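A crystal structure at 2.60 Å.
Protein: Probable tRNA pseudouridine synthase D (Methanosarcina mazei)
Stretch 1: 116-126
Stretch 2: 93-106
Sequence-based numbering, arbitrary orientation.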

# COMPACT_ATOMS: atom_id res chain seq x y z
N LYS A 116 -9.72 -16.30 21.79
CA LYS A 116 -10.78 -15.88 22.70
C LYS A 116 -12.11 -15.75 21.94
O LYS A 116 -12.21 -15.03 20.95
CB LYS A 116 -10.41 -14.54 23.36
CG LYS A 116 -8.97 -14.47 23.89
CD LYS A 116 -8.61 -13.08 24.45
CE LYS A 116 -7.12 -12.95 24.79
NZ LYS A 116 -6.75 -11.52 25.09
N VAL A 117 -13.12 -16.45 22.41
CA VAL A 117 -14.41 -16.40 21.74
C VAL A 117 -15.02 -15.00 21.85
O VAL A 117 -14.87 -14.31 22.86
CB VAL A 117 -15.37 -17.45 22.36
CG1 VAL A 117 -16.70 -17.43 21.67
CG2 VAL A 117 -14.75 -18.83 22.25
N LEU A 118 -15.69 -14.56 20.78
CA LEU A 118 -16.36 -13.28 20.79
C LEU A 118 -17.86 -13.60 20.69
O LEU A 118 -18.68 -12.94 21.32
CB LEU A 118 -15.88 -12.37 19.64
CG LEU A 118 -14.41 -11.89 19.72
CD1 LEU A 118 -14.02 -11.20 18.44
CD2 LEU A 118 -14.22 -10.96 20.91
N GLY A 119 -18.21 -14.63 19.94
CA GLY A 119 -19.62 -14.97 19.84
C GLY A 119 -19.90 -15.79 18.60
O GLY A 119 -19.02 -16.50 18.13
N ARG A 120 -21.12 -15.70 18.08
CA ARG A 120 -21.44 -16.46 16.87
C ARG A 120 -22.19 -15.58 15.87
O ARG A 120 -22.63 -14.48 16.20
CB ARG A 120 -22.28 -17.71 17.22
CG ARG A 120 -21.59 -18.71 18.18
CD ARG A 120 -22.39 -20.02 18.35
NE ARG A 120 -22.44 -20.78 17.12
CZ ARG A 120 -21.46 -21.56 16.68
NH1 ARG A 120 -21.58 -22.21 15.53
NH2 ARG A 120 -20.36 -21.72 17.41
N SER A 121 -22.32 -16.06 14.65
CA SER A 121 -23.01 -15.32 13.60
C SER A 121 -23.31 -16.20 12.40
O SER A 121 -22.58 -17.14 12.09
CB SER A 121 -22.18 -14.12 13.14
OG SER A 121 -22.63 -13.69 11.86
N ARG A 122 -24.40 -15.88 11.72
CA ARG A 122 -24.81 -16.64 10.54
C ARG A 122 -23.89 -16.24 9.40
O ARG A 122 -23.88 -16.89 8.35
CB ARG A 122 -26.26 -16.32 10.18
CG ARG A 122 -27.23 -16.39 11.36
CD ARG A 122 -28.65 -16.01 10.97
NE ARG A 122 -29.51 -15.77 12.12
CZ ARG A 122 -29.82 -16.67 13.05
NH1 ARG A 122 -29.34 -17.91 12.97
NH2 ARG A 122 -30.61 -16.34 14.06
N LYS A 123 -23.14 -15.16 9.59
CA LYS A 123 -22.23 -14.67 8.56
C LYS A 123 -20.77 -14.84 8.91
O LYS A 123 -20.34 -14.60 10.04
CB LYS A 123 -22.54 -13.19 8.25
CG LYS A 123 -22.24 -12.21 9.39
CD LYS A 123 -23.17 -10.99 9.39
CE LYS A 123 -22.91 -10.01 8.24
NZ LYS A 123 -21.62 -9.24 8.36
N SER A 124 -20.00 -15.27 7.92
CA SER A 124 -18.58 -15.47 8.07
C SER A 124 -17.94 -14.11 8.03
O SER A 124 -18.57 -13.13 7.64
CB SER A 124 -18.04 -16.27 6.91
OG SER A 124 -18.24 -15.51 5.73
N VAL A 125 -16.66 -14.07 8.41
CA VAL A 125 -15.89 -12.83 8.43
C VAL A 125 -15.17 -12.65 7.09
O VAL A 125 -14.16 -13.29 6.82
CB VAL A 125 -14.89 -12.86 9.60
CG1 VAL A 125 -14.00 -11.66 9.56
CG2 VAL A 125 -15.66 -12.87 10.91
N GLU A 126 -15.67 -11.76 6.24
CA GLU A 126 -15.05 -11.56 4.94
C GLU A 126 -14.00 -10.44 4.88
O GLU A 126 -13.98 -9.54 5.71
CB GLU A 126 -16.15 -11.31 3.90
CG GLU A 126 -17.16 -12.44 3.75
CD GLU A 126 -16.56 -13.71 3.16
OE1 GLU A 126 -15.83 -13.62 2.16
OE2 GLU A 126 -16.82 -14.80 3.70
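Stretch 2 (93-106) QKISIFDTDASEIE

Stretch 2 enters as a strand, residues 93 to 98, turns through a loop and closes with a short, weakly bonded helix at about 102 to 105. Stretch 1 begins as the tail of a strand and then becomes loop. No backbone-to-backbone hydrogen bond joins them; each of the two hydrogen bonds between them pairs a side chain with a main-chain atom. The register runs in opposite senses: Val-117, early in stretch 1, has its CA 6.4 Å from the CA of Ala-102, late in stretch 2, while the CA of Val-125 comes within 5.4 Å of the CA of Ser-96.

In the strand of stretch 2, Lys-94 and Ser-96 point toward stretch 1, whereas Ile-95 between them points away. Val-125 packs its CG2 3.3 Å from CB of Ser-96, and its backbone N donates to Ser-96 OG at 3.1 Å, nearly linear at 167°; a small hydroxyl thus anchors a loop backbone. Lys-94 lends its aliphatic chain, with CE 3.3 Å from CD1 of Leu-118, while its NZ is hydrogen-bonded elsewhere in the structure.

At the helical end the contact is apolar. Val-117, chi1 t, brings CG2 to 3.2 Å from CD1 of Ile-105, a tight approach, and to 3.9 Å from CB of Ala-102.

Arg-120 reaches the loop. Its CA-to-CB bond points sideways, but the chain, bent at chi3 (66°, p), carries NH2 of Arg-120 to Thr-100 O, a 2.7 Å hydrogen bond that meets the guanidinium at its edge. Asp-101 OD1 lies 4.2 Å from Arg-120 NH2 and well out of the guanidinium plane, so it offers opposite charge without a directed bond. Separately, the backbone N of Asp-101 donates to Glu-104 OE2 at 3.2 Å, tying the loop to the helix. The rule is economical: two hydrogen bonds, at Ser-96 and Thr-100, lie in the middle of stretch 2, with the Lys-94 to Leu-118 contact before them and the apolar contacts of Val-117 with Ala-102 and Ile-105 after them.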

# COMPACT_ATOMS: atom_id res chain seq x y z
N GLN A 93 -6.84 -9.65 16.08
CA GLN A 93 -7.84 -9.45 15.03
C GLN A 93 -9.02 -10.38 15.21
O GLN A 93 -8.95 -11.34 15.98
CB GLN A 93 -7.26 -9.72 13.65
CG GLN A 93 -7.03 -11.18 13.39
CD GLN A 93 -6.24 -11.41 12.13
OE1 GLN A 93 -5.18 -12.05 12.15
NE2 GLN A 93 -6.73 -10.87 11.04
N LYS A 94 -10.12 -10.11 14.50
CA LYS A 94 -11.30 -10.95 14.60
C LYS A 94 -11.31 -11.96 13.45
O LYS A 94 -10.90 -11.63 12.33
CB LYS A 94 -12.56 -10.08 14.59
CG LYS A 94 -13.86 -10.85 14.38
CD LYS A 94 -15.08 -9.94 14.49
CE LYS A 94 -15.22 -9.38 15.90
NZ LYS A 94 -16.44 -8.54 16.12
N ILE A 95 -11.71 -13.19 13.72
CA ILE A 95 -11.77 -14.21 12.68
C ILE A 95 -13.04 -15.02 12.85
O ILE A 95 -13.76 -14.89 13.85
CB ILE A 95 -10.57 -15.18 12.73
CG1 ILE A 95 -10.58 -15.99 14.03
CG2 ILE A 95 -9.26 -14.42 12.57
CD1 ILE A 95 -9.66 -17.24 13.98
N SER A 96 -13.35 -15.85 11.87
CA SER A 96 -14.53 -16.68 11.98
C SER A 96 -14.15 -18.10 11.66
O SER A 96 -13.27 -18.36 10.83
CB SER A 96 -15.64 -16.20 11.04
OG SER A 96 -15.32 -16.51 9.70
N ILE A 97 -14.81 -19.03 12.33
CA ILE A 97 -14.56 -20.45 12.15
C ILE A 97 -15.88 -21.16 11.99
O ILE A 97 -16.76 -21.08 12.86
CB ILE A 97 -13.84 -21.06 13.37
CG1 ILE A 97 -12.58 -20.24 13.71
CG2 ILE A 97 -13.50 -22.50 13.08
CD1 ILE A 97 -11.84 -20.73 14.93
N PHE A 98 -16.02 -21.86 10.87
CA PHE A 98 -17.25 -22.56 10.57
C PHE A 98 -17.48 -23.82 11.36
O PHE A 98 -16.58 -24.65 11.55
CB PHE A 98 -17.31 -22.89 9.07
CG PHE A 98 -18.47 -23.77 8.68
CD1 PHE A 98 -18.24 -25.03 8.14
CD2 PHE A 98 -19.78 -23.34 8.83
CE1 PHE A 98 -19.32 -25.84 7.75
CE2 PHE A 98 -20.86 -24.16 8.45
CZ PHE A 98 -20.63 -25.40 7.91
N ASP A 99 -18.71 -23.94 11.85
CA ASP A 99 -19.12 -25.12 12.58
C ASP A 99 -18.15 -25.55 13.68
O ASP A 99 -17.62 -26.67 13.67
CB ASP A 99 -19.30 -26.25 11.57
CG ASP A 99 -19.82 -27.51 12.20
OD1 ASP A 99 -20.32 -27.42 13.35
OD2 ASP A 99 -19.74 -28.58 11.53
N THR A 100 -17.92 -24.66 14.62
CA THR A 100 -17.04 -24.96 15.73
C THR A 100 -17.64 -24.34 16.97
O THR A 100 -18.14 -23.21 16.94
CB THR A 100 -15.63 -24.38 15.54
OG1 THR A 100 -15.04 -24.93 14.35
CG2 THR A 100 -14.75 -24.71 16.75
N ASP A 101 -17.61 -25.09 18.07
CA ASP A 101 -18.15 -24.61 19.33
C ASP A 101 -17.08 -23.93 20.16
O ASP A 101 -15.90 -24.15 19.95
CB ASP A 101 -18.76 -25.76 20.15
CG ASP A 101 -19.96 -26.35 19.49
OD1 ASP A 101 -20.82 -25.57 19.01
OD2 ASP A 101 -20.07 -27.60 19.44
N ALA A 102 -17.53 -23.10 21.09
CA ALA A 102 -16.65 -22.34 21.98
C ALA A 102 -15.69 -23.23 22.77
O ALA A 102 -14.48 -22.97 22.84
CB ALA A 102 -17.49 -21.52 22.93
N SER A 103 -16.24 -24.29 23.35
CA SER A 103 -15.47 -25.24 24.17
C SER A 103 -14.29 -25.91 23.45
O SER A 103 -13.28 -26.25 24.07
CB SER A 103 -16.41 -26.31 24.71
OG SER A 103 -17.26 -26.81 23.69
N GLU A 104 -14.42 -26.08 22.13
CA GLU A 104 -13.37 -26.70 21.34
C GLU A 104 -12.14 -25.84 21.24
O GLU A 104 -11.01 -26.34 21.19
CB GLU A 104 -13.81 -26.95 19.91
CG GLU A 104 -14.98 -27.84 19.67
CD GLU A 104 -15.05 -28.19 18.21
OE1 GLU A 104 -14.05 -28.72 17.69
OE2 GLU A 104 -16.08 -27.91 17.58
N ILE A 105 -12.36 -24.53 21.15
CA ILE A 105 -11.23 -23.62 21.01
C ILE A 105 -10.63 -23.26 22.36
O ILE A 105 -9.59 -22.61 22.43
CB ILE A 105 -11.62 -22.33 20.23
CG1 ILE A 105 -12.95 -21.79 20.74
CG2 ILE A 105 -11.68 -22.63 18.74
CD1 ILE A 105 -13.54 -20.68 19.89
N GLU A 106 -11.27 -23.69 23.43
CA GLU A 106 -10.78 -23.41 24.76
C GLU A 106 -9.73 -24.45 25.14
O GLU A 106 -9.03 -24.29 26.13
CB GLU A 106 -11.94 -23.42 25.74
CG GLU A 106 -12.18 -22.08 26.44
CD GLU A 106 -11.01 -21.67 27.33
OE1 GLU A 106 -11.19 -20.74 28.17
OE2 GLU A 106 -9.91 -22.28 27.20